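Local coordinates for oxidoreductase, NAD-binding/iron-sulfur cluster-binding protein (Nitratireductor pacificus pht-3B, PDB 6ZXU) that catalyses reductive dehalogenation of organohalides, using a bound cobalamin and iron-sulfur clusters, at residues G286-E291 with R599-E604; R188-P193 with F642-I647; A59-D64 with V204-L209. All blocks are in the same frame, centred on the assembly; numbering follows the deposited sequence.

The three contacts lie 31 to 36 Å apart between centres, and none touches another. Along the chain, contact 3 opens first, and contact 2 opens at residues 188-193 before contact 3 closes at 204-209, so these two cross. Contact 1 comes wholly later, nested within the long loop that contact 2 closes at 642-647. Contacts 2 and 3 both adjoin the four-stranded antiparallel sheet that includes strands 194-198 and 232-239. Contact 1 reaches strand 394-399 of a second sheet with the same strand order, with the Tyr288 side chain about 14 Å from the cobalamin. Residues 599-604 and 642-647, which follow the cluster-binding cysteines, thus pack back on much earlier parts of the chain.

Contact 1: residues G286-E291 with R599-E604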
loop_
_atom_site.group_PDB
_atom_site.type_symbol
_atom_site.label_atom_id
_atom_site.label_comp_id
_atom_site.label_asym_id
_atom_site.label_seq_id
_atom_site.Cartn_x
_atom_site.Cartn_y
_atom_site.Cartn_z
ATOM N N GLY A 286 15.377 -7.195 -1.241
ATOM C CA GLY A 286 14.024 -7.225 -0.750
ATOM C C GLY A 286 13.826 -8.379 0.209
ATOM O O GLY A 286 14.687 -9.221 0.385
ATOM N N ARG A 287 12.646 -8.451 0.776
ATOM C CA ARG A 287 12.324 -9.476 1.720
ATOM C C ARG A 287 11.856 -10.748 1.071
ATOM O O ARG A 287 12.102 -11.839 1.566
ATOM C CB ARG A 287 11.302 -8.958 2.719
ATOM C CG ARG A 287 11.114 -9.909 3.846
ATOM C CD ARG A 287 10.435 -9.280 5.097
ATOM N NE ARG A 287 9.069 -8.878 4.763
ATOM C CZ ARG A 287 8.048 -9.728 4.493
ATOM N NH1 ARG A 287 8.149 -11.111 4.540
ATOM N NH2 ARG A 287 6.882 -9.167 4.183
ATOM N N TYR A 288 11.231 -10.631 -0.066
ATOM C CA TYR A 288 10.702 -11.834 -0.677
ATOM C C TYR A 288 11.721 -12.328 -1.711
ATOM O O TYR A 288 12.364 -11.518 -2.389
ATOM C CB TYR A 288 9.364 -11.556 -1.345
ATOM C CG TYR A 288 8.227 -11.254 -0.370
ATOM C CD1 TYR A 288 7.522 -12.254 0.216
ATOM C CD2 TYR A 288 7.900 -9.925 -0.033
ATOM C CE1 TYR A 288 6.507 -11.970 1.136
ATOM C CE2 TYR A 288 6.907 -9.636 0.863
ATOM C CZ TYR A 288 6.198 -10.668 1.435
ATOM O OH TYR A 288 5.156 -10.386 2.312
ATOM N N PRO A 289 11.842 -13.641 -1.866
ATOM C CA PRO A 289 12.833 -14.215 -2.758
ATOM C C PRO A 289 12.517 -14.183 -4.273
ATOM O O PRO A 289 12.421 -15.211 -4.943
ATOM C CB PRO A 289 12.933 -15.651 -2.239
ATOM C CG PRO A 289 11.584 -15.967 -1.750
ATOM C CD PRO A 289 11.060 -14.694 -1.187
ATOM N N MET A 290 12.409 -12.981 -4.796
ATOM C CA MET A 290 12.137 -12.771 -6.195
ATOM C C MET A 290 13.240 -13.309 -7.095
ATOM O O MET A 290 13.012 -13.566 -8.244
ATOM C CB MET A 290 11.946 -11.273 -6.470
ATOM C CG MET A 290 10.602 -10.686 -6.024
ATOM S SD MET A 290 9.107 -11.442 -6.804
ATOM C CE MET A 290 9.166 -10.795 -8.456
ATOM N N GLU A 291 14.459 -13.477 -6.568
ATOM C CA GLU A 291 15.552 -14.068 -7.349
ATOM C C GLU A 291 15.337 -15.512 -7.695
ATOM O O GLU A 291 16.064 -16.031 -8.478
ATOM C CB GLU A 291 16.867 -13.912 -6.599
ATOM C CG GLU A 291 17.032 -14.773 -5.360
ATOM C CD GLU A 291 16.433 -14.204 -4.085
ATOM O OE1 GLU A 291 15.795 -13.091 -4.088
ATOM O OE2 GLU A 291 16.560 -14.929 -3.073
ATOM N N ARG A 599 -2.695 -15.034 0.360
ATOM C CA ARG A 599 -2.493 -15.966 1.460
ATOM C C ARG A 599 -1.698 -15.376 2.571
ATOM O O ARG A 599 -0.966 -14.419 2.375
ATOM C CB ARG A 599 -1.612 -17.133 1.031
ATOM C CG ARG A 599 -2.141 -17.890 -0.098
ATOM C CD ARG A 599 -1.409 -19.197 -0.210
ATOM N NE ARG A 599 -2.193 -20.070 -1.065
ATOM C CZ ARG A 599 -1.952 -20.184 -2.356
ATOM N NH1 ARG A 599 -0.973 -19.502 -2.895
ATOM N NH2 ARG A 599 -2.714 -21.006 -3.092
ATOM N N GLU A 600 -1.796 -16.030 3.752
ATOM C CA GLU A 600 -1.015 -15.638 4.892
ATOM C C GLU A 600 0.490 -15.899 4.655
ATOM O O GLU A 600 0.875 -16.847 3.971
ATOM C CB GLU A 600 -1.520 -16.358 6.191
ATOM C CG GLU A 600 -1.097 -15.580 7.454
ATOM C CD GLU A 600 -1.454 -16.271 8.790
ATOM O OE1 GLU A 600 -2.312 -17.164 8.803
ATOM O OE2 GLU A 600 -0.852 -15.913 9.828
ATOM N N ASP A 601 1.336 -15.095 5.290
ATOM C CA ASP A 601 2.838 -15.229 5.195
ATOM C C ASP A 601 3.402 -16.268 6.224
ATOM O O ASP A 601 4.124 -15.913 7.163
ATOM C CB ASP A 601 3.458 -13.818 5.354
ATOM C CG ASP A 601 4.988 -13.761 5.122
ATOM O OD1 ASP A 601 5.534 -14.536 4.250
ATOM O OD2 ASP A 601 5.627 -12.938 5.858
ATOM N N THR A 602 2.960 -17.514 6.070
ATOM C CA THR A 602 3.363 -18.634 6.910
ATOM C C THR A 602 4.060 -19.703 6.065
ATOM O O THR A 602 4.149 -19.600 4.867
ATOM C CB THR A 602 2.188 -19.328 7.595
ATOM O OG1 THR A 602 1.303 -19.848 6.598
ATOM C CG2 THR A 602 1.463 -18.360 8.462
ATOM N N VAL A 603 4.655 -20.666 6.728
ATOM C CA VAL A 603 5.298 -21.774 6.068
ATOM C C VAL A 603 4.336 -22.484 5.130
ATOM O O VAL A 603 4.676 -22.686 3.955
ATOM C CB VAL A 603 5.927 -22.749 7.105
ATOM C CG1 VAL A 603 6.468 -23.987 6.426
ATOM C CG2 VAL A 603 7.093 -22.078 7.797
ATOM N N GLU A 604 3.137 -22.794 5.560
ATOM C CA GLU A 604 2.253 -23.515 4.633
ATOM C C GLU A 604 1.763 -22.641 3.485
ATOM O O GLU A 604 1.521 -23.150 2.395
ATOM C CB GLU A 604 1.031 -24.177 5.306
ATOM C CG GLU A 604 -0.179 -23.306 5.271
ATOM C CD GLU A 604 -1.579 -23.974 5.513
ATOM O OE1 GLU A 604 -1.754 -25.227 5.641
ATOM O OE2 GLU A 604 -2.529 -23.148 5.563
#
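Arg287 reaches across to Asp601 through a single long salt bridge, NH1 to OD2 at 3.4 Å, its hydrogen bond weak, being both long and bent (132° at the hydrogen). The two side chains come from opposite directions, and the guanidinium and carboxylate planes stand 51° apart, so the groups do not pair flat in a two-pronged bridge. A bend in the arginine chain at chi3 (65°) turns the guanidinium towards the neighbouring Tyr288, where NH2 makes a shorter but also weak bond to the tyrosine OH, 2.8 Å long. This second bond gives the hydroxyl of a buried residue a polar partner and may limit how the guanidinium turns. Tyr288 adds a looser touch of its own, its CE1 lying 4.2 Å from Asp601 OD1.

The nearest CA atoms, those of Tyr288 and Asp601, are 10.4 Å apart, so the contact is made at the outer ends of side chains and buries just 86 Å². Asp601 is the centre of an inverse gamma turn. Its OD1 also forms a salt bridge with Arg606, so the carboxylate is shared by two arginines, which probably favours its ionised form. Thr602 caps helix 603-614 through Gly605 N, Tyr288 and Pro289 rest on Arg606 of that helix, and the tyrosine ring also meets Phe394 at the start of strand 394-399.

Contact 2: residues R188-P193 with F642-I647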
loop_
_atom_site.group_PDB
_atom_site.type_symbol
_atom_site.label_atom_id
_atom_site.label_comp_id
_atom_site.label_asym_id
_atom_site.label_seq_id
_atom_site.Cartn_x
_atom_site.Cartn_y
_atom_site.Cartn_z
ATOM N N ARG A 188 -10.126 13.429 15.021
ATOM C CA ARG A 188 -10.788 14.724 14.738
ATOM C C ARG A 188 -12.028 14.567 13.873
ATOM O O ARG A 188 -13.052 15.191 14.112
ATOM C CB ARG A 188 -9.830 15.707 14.136
ATOM C CG ARG A 188 -8.818 16.262 15.112
ATOM C CD ARG A 188 -8.070 17.444 14.540
ATOM N NE ARG A 188 -7.293 17.121 13.304
ATOM C CZ ARG A 188 -6.031 16.768 13.254
ATOM N NH1 ARG A 188 -5.281 16.551 14.368
ATOM N NH2 ARG A 188 -5.471 16.526 12.074
ATOM N N TRP A 189 -11.994 13.660 12.910
ATOM C CA TRP A 189 -13.179 13.382 12.100
ATOM C C TRP A 189 -14.276 12.615 12.793
ATOM O O TRP A 189 -15.443 12.651 12.380
ATOM C CB TRP A 189 -12.781 12.651 10.819
ATOM C CG TRP A 189 -12.380 13.578 9.715
ATOM C CD1 TRP A 189 -11.102 13.925 9.299
ATOM C CD2 TRP A 189 -13.283 14.329 8.913
ATOM N NE1 TRP A 189 -11.179 14.817 8.255
ATOM C CE2 TRP A 189 -12.498 15.080 7.982
ATOM C CE3 TRP A 189 -14.698 14.429 8.867
ATOM C CZ2 TRP A 189 -13.071 15.950 7.040
ATOM C CZ3 TRP A 189 -15.286 15.310 7.895
ATOM C CH2 TRP A 189 -14.459 16.046 7.004
ATOM N N MET A 190 -13.933 11.886 13.857
ATOM C CA MET A 190 -14.904 11.211 14.713
ATOM C C MET A 190 -15.541 12.190 15.737
ATOM O O MET A 190 -16.539 11.854 16.371
ATOM C CB MET A 190 -14.219 10.065 15.453
ATOM C CG MET A 190 -14.088 8.828 14.589
ATOM S SD MET A 190 -13.635 7.347 15.568
ATOM C CE MET A 190 -12.106 7.842 16.390
ATOM N N GLY A 191 -14.978 13.398 15.867
ATOM C CA GLY A 191 -15.633 14.466 16.623
ATOM C C GLY A 191 -14.853 14.882 17.858
ATOM O O GLY A 191 -15.372 15.665 18.639
ATOM N N PHE A 192 -13.600 14.457 18.010
ATOM C CA PHE A 192 -12.828 14.716 19.208
ATOM C C PHE A 192 -11.592 15.445 18.886
ATOM O O PHE A 192 -10.872 15.082 17.941
ATOM C CB PHE A 192 -12.461 13.378 19.958
ATOM C CG PHE A 192 -13.627 12.552 20.337
ATOM C CD1 PHE A 192 -14.252 11.718 19.407
ATOM C CD2 PHE A 192 -14.165 12.626 21.614
ATOM C CE1 PHE A 192 -15.396 11.009 19.717
ATOM C CE2 PHE A 192 -15.277 11.899 21.929
ATOM C CZ PHE A 192 -15.888 11.068 20.997
ATOM N N PRO A 193 -11.285 16.514 19.609
ATOM C CA PRO A 193 -10.004 17.168 19.431
ATOM C C PRO A 193 -8.834 16.262 19.704
ATOM O O PRO A 193 -8.857 15.407 20.598
ATOM C CB PRO A 193 -10.042 18.300 20.466
ATOM C CG PRO A 193 -11.504 18.626 20.528
ATOM C CD PRO A 193 -12.179 17.303 20.483
ATOM N N PHE A 642 -14.342 0.512 12.759
ATOM C CA PHE A 642 -15.733 0.944 12.976
ATOM C C PHE A 642 -16.456 1.113 11.647
ATOM O O PHE A 642 -15.861 1.554 10.669
ATOM C CB PHE A 642 -15.768 2.289 13.721
ATOM C CG PHE A 642 -15.165 2.292 15.104
ATOM C CD1 PHE A 642 -15.109 1.163 15.876
ATOM C CD2 PHE A 642 -14.679 3.490 15.619
ATOM C CE1 PHE A 642 -14.556 1.169 17.115
ATOM C CE2 PHE A 642 -14.148 3.542 16.876
ATOM C CZ PHE A 642 -14.090 2.381 17.624
ATOM N N ASP A 643 -17.719 0.749 11.612
ATOM C CA ASP A 643 -18.570 1.009 10.472
ATOM C C ASP A 643 -19.179 2.439 10.554
ATOM O O ASP A 643 -20.210 2.652 11.163
ATOM C CB ASP A 643 -19.700 -0.012 10.418
ATOM C CG ASP A 643 -19.224 -1.357 10.014
ATOM O OD1 ASP A 643 -18.107 -1.495 9.439
ATOM O OD2 ASP A 643 -19.918 -2.300 10.282
ATOM N N LEU A 644 -18.451 3.403 10.038
ATOM C CA LEU A 644 -18.766 4.806 10.047
ATOM C C LEU A 644 -18.741 5.343 8.637
ATOM O O LEU A 644 -17.802 5.062 7.895
ATOM C CB LEU A 644 -17.769 5.629 10.900
ATOM C CG LEU A 644 -17.740 5.300 12.391
ATOM C CD1 LEU A 644 -16.632 6.046 13.128
ATOM C CD2 LEU A 644 -19.105 5.579 13.011
ATOM N N GLU A 645 -19.766 6.123 8.294
ATOM C CA GLU A 645 -19.884 6.808 7.027
ATOM C C GLU A 645 -20.070 8.257 7.350
ATOM O O GLU A 645 -20.971 8.619 8.072
ATOM C CB GLU A 645 -21.090 6.239 6.230
ATOM C CG GLU A 645 -21.386 7.002 4.978
ATOM C CD GLU A 645 -22.563 6.456 4.179
ATOM O OE1 GLU A 645 -23.385 5.635 4.682
ATOM O OE2 GLU A 645 -22.665 6.848 2.990
ATOM N N VAL A 646 -19.205 9.092 6.797
ATOM C CA VAL A 646 -19.363 10.536 6.904
ATOM C C VAL A 646 -20.346 11.020 5.792
ATOM O O VAL A 646 -20.158 10.769 4.584
ATOM C CB VAL A 646 -18.043 11.236 6.739
ATOM C CG1 VAL A 646 -18.216 12.720 6.689
ATOM C CG2 VAL A 646 -17.107 10.832 7.860
ATOM N N ILE A 647 -21.414 11.652 6.252
ATOM C CA ILE A 647 -22.400 12.299 5.413
ATOM C C ILE A 647 -22.565 13.737 5.889
ATOM O O ILE A 647 -22.802 13.969 7.043
ATOM C CB ILE A 647 -23.751 11.627 5.537
ATOM C CG1 ILE A 647 -23.733 10.311 4.803
ATOM C CG2 ILE A 647 -24.814 12.531 4.902
ATOM C CD1 ILE A 647 -24.836 9.324 5.151
#
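Phe642 meets Met190 at the edge of its ring: the sulfur SD lies in the ring plane, 4.0 Å from CD2 and 5.2 Å from the ring centroid, a Met-aromatic contact made from the side and not over a face. Trp189, the other flat group, turns its six-membered ring to Val646, CZ3 coming obliquely within 4.1 Å of CG1. Between these two pairs stands Leu644, whose CD1 is 4.0 Å from Met190 CG and almost as near the sulfur. The methionine runs out extended at chi2 (-167°), which carries SD past the leucine methyl to the phenylalanine edge. In all three pairs the side chains cross at about a right angle.

Phe642, Leu644 and Val646 all direct their side chains at the end of helix 168-190, which finishes in a Schellman motif with Gly191 at positive phi and Gly191 N bonded to Arg188 O. The later segment ends in strand 645-647, which pairs antiparallel with strand 650-652. Helix 342-354 packs against both segments, Pro342 and Leu345 meeting Trp189 while also touching Leu644 and Val646 respectively. With 174 Å² buried and only carbon and sulfur in the cross-segment contacts, the helix end and the strand approach are held by apolar packing, and the sulfur at the ring edge is placed where it could interact favourably with the slightly positive ring C-H groups.

Contact 3: residues A59-D64 with V204-L209; sequences ARQPED and VDLARL
Ala207, with 56 Å² covered, presses its methyl against the backbone of Ala59: CB is 3.3 Å from the carbonyl O of Ala59, a tight van der Waals touch, and 4.2 Å from the Ala59 methyl. Such small side chains let the first turn of the helix come close to the extended segment, with the CA atoms of Arg60 and Ala207 6.0 Å apart. Gln61 is the other main contributor. Extended at chi2 (-172°), it stretches until its amide NE2 lies 3.6 Å from Leu206 CD1, an apolar neighbour for the nitrogen. The amide oxygen OE1 is turned to other use and accepts from Leu234 N of strand 232-239, and the glutamine side chain rests on Arg233 of the same strand.

Residues 59-64 form an extended run beside strand 222-224, Arg60 sharing backbone bonds with Gly221 and Leu223. Helix 206-212 begins alongside, its N-cap Asp205 taking Arg208 N on OD1 at 3.1 Å, from above the carboxylate plane. Leu223 touches Ala59 and Ala207 alike, while Leu206 also lies on His197 and Val236 of the four-stranded sheet, so the helix start packs on both the sheet and the extended run. Arg60, whose CB points away from the helix, runs on alongside its own segment: NH1 donates to Gln61 O at 2.8 Å, the oxygen lying close to the guanidinium plane.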
loop_
_atom_site.group_PDB
_atom_site.type_symbol
_atom_site.label_atom_id
_atom_site.label_comp_id
_atom_site.label_asym_id
_atom_site.label_seq_id
_atom_site.Cartn_x
_atom_site.Cartn_y
_atom_site.Cartn_z
ATOM N N ALA A 59 15.326 10.960 29.644
ATOM C CA ALA A 59 15.617 10.040 28.518
ATOM C C ALA A 59 15.435 10.682 27.128
ATOM O O ALA A 59 14.638 11.545 26.957
ATOM C CB ALA A 59 14.717 8.829 28.592
ATOM N N ARG A 60 16.229 10.242 26.179
ATOM C CA ARG A 60 16.105 10.692 24.796
ATOM C C ARG A 60 15.857 9.477 23.894
ATOM O O ARG A 60 16.128 8.346 24.263
ATOM C CB ARG A 60 17.377 11.416 24.324
ATOM C CG ARG A 60 18.607 10.516 24.251
ATOM C CD ARG A 60 19.723 11.194 23.455
ATOM N NE ARG A 60 20.960 10.409 23.351
ATOM C CZ ARG A 60 21.161 9.370 22.505
ATOM N NH1 ARG A 60 20.196 8.938 21.668
ATOM N NH2 ARG A 60 22.322 8.720 22.524
ATOM N N GLN A 61 15.377 9.774 22.686
ATOM C CA GLN A 61 15.168 8.794 21.646
ATOM C C GLN A 61 16.475 8.367 21.076
ATOM O O GLN A 61 17.418 9.116 21.089
ATOM C CB GLN A 61 14.298 9.345 20.538
ATOM C CG GLN A 61 12.897 9.695 20.941
ATOM C CD GLN A 61 12.046 10.037 19.750
ATOM O OE1 GLN A 61 11.736 9.172 18.967
ATOM N NE2 GLN A 61 11.615 11.279 19.636
ATOM N N PRO A 62 16.562 7.110 20.582
ATOM C CA PRO A 62 17.690 6.697 19.751
ATOM C C PRO A 62 17.970 7.617 18.571
ATOM O O PRO A 62 17.078 8.237 18.026
ATOM C CB PRO A 62 17.258 5.315 19.184
ATOM C CG PRO A 62 16.249 4.815 20.165
ATOM C CD PRO A 62 15.536 6.037 20.668
ATOM N N GLU A 63 19.230 7.660 18.215
ATOM C CA GLU A 63 19.743 8.520 17.160
ATOM C C GLU A 63 20.624 7.698 16.263
ATOM O O GLU A 63 21.049 6.608 16.630
ATOM C CB GLU A 63 20.614 9.659 17.753
ATOM C CG GLU A 63 19.800 10.716 18.508
ATOM C CD GLU A 63 18.935 11.614 17.595
ATOM O OE1 GLU A 63 18.209 12.531 18.149
ATOM O OE2 GLU A 63 19.022 11.457 16.321
ATOM N N ASP A 64 20.948 8.257 15.102
ATOM C CA ASP A 64 21.948 7.619 14.212
ATOM C C ASP A 64 23.369 7.676 14.806
ATOM O O ASP A 64 23.723 8.649 15.477
ATOM C CB ASP A 64 22.039 8.335 12.872
ATOM C CG ASP A 64 20.791 8.220 12.074
ATOM O OD1 ASP A 64 19.893 9.074 12.346
ATOM O OD2 ASP A 64 20.761 7.388 11.062
ATOM N N VAL A 204 4.564 17.789 24.029
ATOM C CA VAL A 204 4.610 16.882 25.172
ATOM C C VAL A 204 5.939 16.198 25.182
ATOM O O VAL A 204 6.706 16.271 24.184
ATOM C CB VAL A 204 3.507 15.824 25.120
ATOM C CG1 VAL A 204 2.149 16.450 25.213
ATOM C CG2 VAL A 204 3.623 14.976 23.843
ATOM N N ASP A 205 6.238 15.515 26.284
ATOM C CA ASP A 205 7.541 14.839 26.452
ATOM C C ASP A 205 7.400 13.410 25.918
ATOM O O ASP A 205 6.900 12.530 26.608
ATOM C CB ASP A 205 7.975 14.805 27.927
ATOM C CG ASP A 205 9.410 14.354 28.116
ATOM O OD1 ASP A 205 9.947 13.457 27.414
ATOM O OD2 ASP A 205 10.037 14.882 29.046
ATOM N N LEU A 206 7.889 13.202 24.703
ATOM C CA LEU A 206 7.685 11.956 24.010
ATOM C C LEU A 206 8.339 10.809 24.749
ATOM O O LEU A 206 7.737 9.779 24.899
ATOM C CB LEU A 206 8.253 12.029 22.561
ATOM C CG LEU A 206 7.755 13.117 21.613
ATOM C CD1 LEU A 206 8.628 13.217 20.359
ATOM C CD2 LEU A 206 6.307 12.850 21.250
ATOM N N ALA A 207 9.594 10.947 25.164
ATOM C CA ALA A 207 10.303 9.880 25.837
ATOM C C ALA A 207 9.626 9.484 27.134
ATOM O O ALA A 207 9.432 8.275 27.419
ATOM C CB ALA A 207 11.740 10.247 26.054
ATOM N N ARG A 208 9.126 10.472 27.882
ATOM C CA ARG A 208 8.429 10.172 29.105
ATOM C C ARG A 208 7.140 9.355 28.854
ATOM O O ARG A 208 6.805 8.426 29.598
ATOM C CB ARG A 208 8.088 11.505 29.850
ATOM C CG ARG A 208 6.937 11.284 30.853
ATOM C CD ARG A 208 6.639 12.508 31.715
ATOM N NE ARG A 208 7.898 12.862 32.341
ATOM C CZ ARG A 208 8.247 14.086 32.661
ATOM N NH1 ARG A 208 7.402 15.088 32.428
ATOM N NH2 ARG A 208 9.434 14.288 33.226
ATOM N N LEU A 209 6.385 9.760 27.862
ATOM C CA LEU A 209 5.153 9.090 27.557
ATOM C C LEU A 209 5.445 7.649 27.009
ATOM O O LEU A 209 4.613 6.745 27.191
ATOM C CB LEU A 209 4.312 9.851 26.520
ATOM C CG LEU A 209 3.770 11.242 26.978
ATOM C CD1 LEU A 209 3.066 11.935 25.852
ATOM C CD2 LEU A 209 2.842 11.102 28.176
#